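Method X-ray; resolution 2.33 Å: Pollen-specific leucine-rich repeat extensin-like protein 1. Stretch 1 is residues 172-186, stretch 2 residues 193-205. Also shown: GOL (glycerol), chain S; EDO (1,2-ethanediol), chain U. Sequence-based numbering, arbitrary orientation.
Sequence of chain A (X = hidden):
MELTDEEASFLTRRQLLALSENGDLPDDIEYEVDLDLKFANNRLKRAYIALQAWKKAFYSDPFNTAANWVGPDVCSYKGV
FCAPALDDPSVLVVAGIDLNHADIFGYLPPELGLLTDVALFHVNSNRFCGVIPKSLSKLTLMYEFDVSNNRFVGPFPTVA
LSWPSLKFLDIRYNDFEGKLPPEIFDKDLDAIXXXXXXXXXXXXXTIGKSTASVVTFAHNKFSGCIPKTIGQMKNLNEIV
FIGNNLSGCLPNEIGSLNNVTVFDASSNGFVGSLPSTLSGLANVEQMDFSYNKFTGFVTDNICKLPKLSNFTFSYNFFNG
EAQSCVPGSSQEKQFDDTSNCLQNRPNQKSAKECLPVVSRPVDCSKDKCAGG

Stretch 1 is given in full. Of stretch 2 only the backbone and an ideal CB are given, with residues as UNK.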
# COMPACT_ATOMS: atom_id res chain seq x y z
N ARG A 172 5.34 -4.52 0.43
CA ARG A 172 4.46 -5.20 1.37
C ARG A 172 4.80 -6.69 1.44
O ARG A 172 5.33 -7.29 0.49
CB ARG A 172 2.99 -4.99 0.96
CG ARG A 172 2.54 -5.84 -0.23
CD ARG A 172 1.26 -5.39 -0.96
NE ARG A 172 1.29 -6.02 -2.28
CZ ARG A 172 0.65 -7.14 -2.62
NH1 ARG A 172 -0.18 -7.76 -1.78
NH2 ARG A 172 0.84 -7.63 -3.84
N TYR A 173 4.52 -7.28 2.61
CA TYR A 173 4.63 -8.73 2.83
C TYR A 173 6.08 -9.21 2.76
O TYR A 173 6.40 -10.21 2.11
CB TYR A 173 3.74 -9.50 1.86
CG TYR A 173 2.37 -9.70 2.42
CD1 TYR A 173 2.14 -10.59 3.48
CD2 TYR A 173 1.30 -8.98 1.91
CE1 TYR A 173 0.84 -10.75 4.01
CE2 TYR A 173 0.03 -9.14 2.40
CZ TYR A 173 -0.19 -10.02 3.46
OH TYR A 173 -1.47 -10.15 3.92
N ASN A 174 6.96 -8.47 3.42
CA ASN A 174 8.35 -8.88 3.57
C ASN A 174 8.63 -8.84 5.07
O ASN A 174 7.72 -8.94 5.89
CB ASN A 174 9.27 -7.99 2.74
CG ASN A 174 9.25 -8.33 1.27
OD1 ASN A 174 9.78 -9.36 0.86
ND2 ASN A 174 8.65 -7.45 0.47
N ASP A 175 9.89 -8.69 5.43
CA ASP A 175 10.31 -8.56 6.81
C ASP A 175 11.17 -7.31 6.98
O ASP A 175 12.19 -7.33 7.66
CB ASP A 175 11.06 -9.81 7.27
CG ASP A 175 11.27 -9.84 8.79
OD1 ASP A 175 10.58 -9.10 9.51
OD2 ASP A 175 12.16 -10.58 9.25
N PHE A 176 10.78 -6.23 6.32
CA PHE A 176 11.38 -4.93 6.61
C PHE A 176 10.97 -4.46 8.00
O PHE A 176 9.88 -4.78 8.50
CB PHE A 176 11.00 -3.91 5.55
CG PHE A 176 11.55 -4.23 4.17
CD1 PHE A 176 12.92 -4.19 3.93
CD2 PHE A 176 10.69 -4.57 3.13
CE1 PHE A 176 13.42 -4.48 2.68
CE2 PHE A 176 11.19 -4.88 1.88
CZ PHE A 176 12.55 -4.83 1.65
N GLU A 177 11.84 -3.70 8.65
CA GLU A 177 11.61 -3.36 10.05
C GLU A 177 12.31 -2.06 10.40
O GLU A 177 13.03 -1.47 9.58
CB GLU A 177 12.07 -4.50 10.96
CG GLU A 177 13.53 -4.82 10.78
CD GLU A 177 14.42 -3.97 11.67
OE1 GLU A 177 14.14 -3.92 12.90
OE2 GLU A 177 15.37 -3.34 11.13
N GLY A 178 12.12 -1.61 11.64
CA GLY A 178 12.71 -0.35 12.07
C GLY A 178 11.85 0.84 11.69
O GLY A 178 10.67 0.71 11.34
N LYS A 179 12.46 2.01 11.76
CA LYS A 179 11.76 3.26 11.50
C LYS A 179 11.50 3.42 10.01
O LYS A 179 12.22 2.89 9.15
CB LYS A 179 12.57 4.46 12.00
CG LYS A 179 12.90 4.44 13.48
CD LYS A 179 13.83 5.60 13.86
CE LYS A 179 13.95 5.73 15.38
NZ LYS A 179 14.78 6.90 15.79
N LEU A 180 10.51 4.19 9.71
CA LEU A 180 10.20 4.55 8.33
C LEU A 180 10.91 5.85 7.96
O LEU A 180 10.77 6.84 8.69
CB LEU A 180 8.71 4.70 8.17
CG LEU A 180 8.10 4.69 6.80
CD1 LEU A 180 8.45 3.37 6.17
CD2 LEU A 180 6.57 4.86 6.94
N PRO A 181 11.66 5.90 6.87
CA PRO A 181 12.33 7.16 6.47
C PRO A 181 11.31 8.23 6.15
O PRO A 181 10.56 8.09 5.16
CB PRO A 181 13.14 6.76 5.23
CG PRO A 181 13.17 5.25 5.23
CD PRO A 181 11.92 4.80 5.93
N PRO A 182 11.23 9.30 6.94
CA PRO A 182 10.22 10.33 6.66
C PRO A 182 10.32 10.89 5.26
O PRO A 182 9.30 11.23 4.65
CB PRO A 182 10.48 11.41 7.73
CG PRO A 182 11.28 10.71 8.82
CD PRO A 182 12.08 9.63 8.10
N GLU A 183 11.52 10.97 4.70
CA GLU A 183 11.65 11.55 3.37
C GLU A 183 10.91 10.75 2.29
O GLU A 183 10.74 11.28 1.19
CB GLU A 183 13.14 11.69 3.02
CG GLU A 183 13.98 10.42 3.12
CD GLU A 183 14.63 10.23 4.50
OE1 GLU A 183 14.07 10.72 5.50
OE2 GLU A 183 15.70 9.58 4.57
N ILE A 184 10.45 9.52 2.58
CA ILE A 184 9.72 8.74 1.58
C ILE A 184 8.48 9.49 1.09
O ILE A 184 8.09 9.36 -0.07
CB ILE A 184 9.34 7.34 2.13
CG1 ILE A 184 8.82 6.44 1.00
CG2 ILE A 184 8.20 7.44 3.11
CD1 ILE A 184 9.86 6.05 -0.01
N PHE A 185 7.85 10.29 1.96
CA PHE A 185 6.67 11.04 1.54
C PHE A 185 7.01 12.31 0.77
O PHE A 185 6.09 12.97 0.26
CB PHE A 185 5.77 11.32 2.76
CG PHE A 185 5.21 10.07 3.37
CD1 PHE A 185 4.30 9.31 2.66
CD2 PHE A 185 5.68 9.60 4.58
CE1 PHE A 185 3.81 8.11 3.17
CE2 PHE A 185 5.20 8.41 5.10
CZ PHE A 185 4.26 7.67 4.39
N ASP A 186 8.30 12.65 0.65
CA ASP A 186 8.74 13.76 -0.21
C ASP A 186 8.84 13.35 -1.68
O ASP A 186 8.73 14.21 -2.55
CB ASP A 186 10.10 14.31 0.24
CG ASP A 186 10.12 14.74 1.70
OD1 ASP A 186 9.14 15.35 2.17
OD2 ASP A 186 11.13 14.45 2.38
N UNK A 193 2.94 0.95 -0.76
CA UNK A 193 2.44 -0.22 -0.04
C UNK A 193 3.52 -0.65 0.94
O UNK A 193 4.61 -1.07 0.53
CB UNK A 193 2.07 -1.36 -0.99
N UNK A 194 3.23 -0.54 2.23
CA UNK A 194 4.16 -0.94 3.28
C UNK A 194 3.61 -2.07 4.14
O UNK A 194 4.34 -2.59 4.99
CB UNK A 194 4.50 0.26 4.16
N UNK A 195 2.37 -2.49 3.91
CA UNK A 195 1.66 -3.31 4.87
C UNK A 195 2.36 -4.65 5.06
O UNK A 195 3.13 -5.11 4.20
CB UNK A 195 0.21 -3.52 4.42
N UNK A 196 2.11 -5.27 6.21
CA UNK A 196 2.60 -6.61 6.53
C UNK A 196 4.13 -6.67 6.47
O UNK A 196 4.74 -7.49 5.76
CB UNK A 196 2.00 -7.64 5.57
N UNK A 197 4.73 -5.77 7.22
CA UNK A 197 6.16 -5.81 7.48
C UNK A 197 6.32 -5.78 9.00
O UNK A 197 5.42 -6.14 9.76
CB UNK A 197 6.90 -4.65 6.80
N UNK A 198 7.47 -5.33 9.46
CA UNK A 198 7.68 -5.15 10.88
C UNK A 198 8.20 -3.75 11.17
O UNK A 198 9.01 -3.54 12.07
CB UNK A 198 8.65 -6.20 11.42
N UNK A 199 7.73 -2.75 10.42
CA UNK A 199 8.06 -1.36 10.73
C UNK A 199 7.54 -0.97 12.11
O UNK A 199 6.50 -1.45 12.57
CB UNK A 199 7.48 -0.42 9.67
N UNK A 200 8.25 -0.04 12.74
CA UNK A 200 7.99 0.39 14.10
C UNK A 200 8.01 1.92 14.19
O UNK A 200 8.25 2.63 13.21
CB UNK A 200 9.02 -0.22 15.06
N UNK A 201 7.76 2.41 15.40
CA UNK A 201 7.71 3.83 15.70
C UNK A 201 6.69 4.59 14.86
O UNK A 201 5.69 4.00 14.42
CB UNK A 201 9.10 4.44 15.50
N UNK A 202 6.91 5.88 14.68
CA UNK A 202 5.82 6.78 14.37
C UNK A 202 5.57 6.86 12.87
O UNK A 202 6.42 6.50 12.05
CB UNK A 202 6.11 8.17 14.93
N UNK A 203 4.37 7.32 12.54
CA UNK A 203 4.10 7.80 11.19
C UNK A 203 4.78 9.15 11.03
O UNK A 203 4.56 10.05 11.85
CB UNK A 203 2.60 7.90 10.92
N UNK A 204 5.61 9.33 10.02
CA UNK A 204 6.36 10.58 9.90
C UNK A 204 5.45 11.79 9.77
O UNK A 204 4.42 11.74 9.10
CB UNK A 204 7.30 10.51 8.69
N UNK A 205 5.87 12.90 10.38
CA UNK A 205 5.18 14.17 10.21
C UNK A 205 5.11 14.60 8.75
O UNK A 205 4.27 15.43 8.40
CB UNK A 205 5.87 15.25 11.04
C1 GOL S . 5.15 -10.90 7.12
O1 GOL S . 5.44 -10.64 5.73
C2 GOL S . 3.99 -9.94 7.67
O2 GOL S . 2.72 -10.54 7.72
C3 GOL S . 4.43 -9.48 9.09
O3 GOL S . 3.62 -8.38 9.42
C1 EDO U . 2.93 -10.05 17.24
O1 EDO U . 2.25 -8.79 17.35
C2 EDO U . 3.84 -10.30 18.44
O2 EDO U . 5.06 -9.57 18.28

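Position 193 points its CB toward stretch 1, 4.1 Å from Arg 172 CD; many apolar groups would suit. It is Phe 193, whose ring leads away from stretch 1.

At 194 the CA-to-CB bond points away, yet the ideal CB lies 5.4 Å from Leu 180 CD1, so a branched aliphatic chain could reach back. Leu 194 does: its CD1 lies 3.8 Å from Leu 180 CD2.

Position 195 points sideways, its ideal CB 4.7 Å from Arg 172 CB, so stretch 1 alone allows several kinds; its backbone O accepts from Tyr 173 N (3.0 Å). Asn 195 places OD1 3.3 Å from Arg 172 CB.

Position 196 has phi/psi 59/54, a left-handed conformation that favours Asn, Asp or Gly. Its ideal CB lies 3.6 Å from Tyr 173 CD1, over the ring, and glycerol O2 offers a polar partner. Asn 196 satisfies both: CB sits 3.6 Å from the Tyr 173 ring centroid, 10° off the normal, and ND2 donates to glycerol O2 (3.1 Å). Asn 196 OD1 accepts from Asn 195 ND2 (2.9 Å).

At 197 CB points sideways, 3.4 Å from Phe 176 O, but the amides of Asn 174 and Phe 176 lie within reach of a short acceptor such as Asn or Asp; the carbonyl O of position 194 favours the amide. Asn 197 OD1 accepts from Phe 176 N (3.0 Å) and weakly from Asn 174 N (3.3 Å), while ND2 donates to Leu 194 O (2.8 Å).

Position 198 bridges Glu 177 in parallel register, its N donating to Phe 176 O (2.7 Å). CB shares a face with Glu 177 and lies 4.0 Å from Asp 175 OD1, so polar or basic chains are plausible. Arg 198 packs CG 3.5 Å from Asp 175 OD1, but its end leads away.

Position 199 lies on the other face, where Gly 178 has no side chain and Leu 180 offers methyls; a large apolar group suits. Phe 199 lies between Leu 180 CD1, 4.3 Å from its centroid, and Phe 176 C over the opposite face.

Position 200 points sideways, its ideal CB 4.2 Å from Gly 178 O, so many chains, polar ones included, would fit. It is Glu 200, whose N donates to Gly 178 O (2.9 Å).

Position 201 has positive phi (58°), favouring Gly but tolerating small residues: Ser 201 CB lies 4.3 Å from Lys 179 CG.

At 202 and 203 the ideal CB has nothing of stretch 1 within 5.5 Å, leaving the choice open; Thr 202 and Ile 203 make no direct contact.

Position 204 faces Pro 182, Leu 180 and Phe 185; a compact apolar group fits. Pro 204 CB meets Pro 182 CB at 3.6 Å, and its CD approaches the Phe 185 ring edge.

At 205 CB points away, nothing within 5.5 Å, so many residues would do; it is Glu 205.

Stretch 2 193-205: FLNNNRFESTIPE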
# COMPACT_ATOMS: atom_id res chain seq x y z
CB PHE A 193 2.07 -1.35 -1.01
CG PHE A 193 0.99 -0.97 -1.99
CD1 PHE A 193 -0.33 -0.95 -1.59
CD2 PHE A 193 1.30 -0.59 -3.30
CE1 PHE A 193 -1.35 -0.59 -2.49
CE2 PHE A 193 0.30 -0.22 -4.20
CZ PHE A 193 -1.03 -0.22 -3.79
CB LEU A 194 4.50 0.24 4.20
CG LEU A 194 4.81 1.57 3.53
CD1 LEU A 194 4.66 2.68 4.56
CD2 LEU A 194 6.23 1.56 2.92
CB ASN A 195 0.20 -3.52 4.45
CG ASN A 195 0.06 -4.17 3.06
OD1 ASN A 195 0.18 -3.51 2.02
ND2 ASN A 195 -0.19 -5.47 3.05
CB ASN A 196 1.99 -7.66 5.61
CG ASN A 196 0.53 -7.90 5.91
OD1 ASN A 196 -0.34 -7.15 5.47
ND2 ASN A 196 0.26 -8.96 6.66
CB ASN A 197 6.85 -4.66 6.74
CG ASN A 197 7.15 -5.02 5.31
OD1 ASN A 197 8.09 -5.77 5.03
ND2 ASN A 197 6.31 -4.54 4.39
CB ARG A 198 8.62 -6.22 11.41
CG ARG A 198 7.99 -7.60 11.40
CD ARG A 198 6.91 -7.71 12.49
NE ARG A 198 7.45 -8.26 13.74
CZ ARG A 198 6.72 -8.65 14.79
NH1 ARG A 198 5.40 -8.54 14.77
NH2 ARG A 198 7.33 -9.14 15.86
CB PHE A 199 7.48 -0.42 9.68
CG PHE A 199 8.07 -0.62 8.31
CD1 PHE A 199 9.45 -0.50 8.12
CD2 PHE A 199 7.26 -0.92 7.22
CE1 PHE A 199 10.01 -0.69 6.84
CE2 PHE A 199 7.81 -1.12 5.95
CZ PHE A 199 9.19 -1.00 5.76
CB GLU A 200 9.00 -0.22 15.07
CG GLU A 200 8.63 -1.60 15.58
CD GLU A 200 9.33 -1.95 16.90
OE1 GLU A 200 10.52 -1.57 17.07
OE2 GLU A 200 8.69 -2.59 17.77
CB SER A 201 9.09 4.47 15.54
OG SER A 201 9.73 4.47 16.80
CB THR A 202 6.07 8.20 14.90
OG1 THR A 202 7.28 8.74 14.36
CG2 THR A 202 6.14 8.19 16.39
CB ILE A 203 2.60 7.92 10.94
CG1 ILE A 203 1.93 6.55 11.08
CG2 ILE A 203 2.33 8.47 9.54
CD1 ILE A 203 0.46 6.70 11.35
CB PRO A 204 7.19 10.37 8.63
CG PRO A 204 7.22 8.87 8.45
CD PRO A 204 5.91 8.38 8.94
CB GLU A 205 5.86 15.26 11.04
CG GLU A 205 5.73 15.04 12.55
CD GLU A 205 4.31 15.32 13.05
OE1 GLU A 205 3.58 16.06 12.36
OE2 GLU A 205 3.94 14.79 14.13
O HOH W 1 8.38 4.61 11.53
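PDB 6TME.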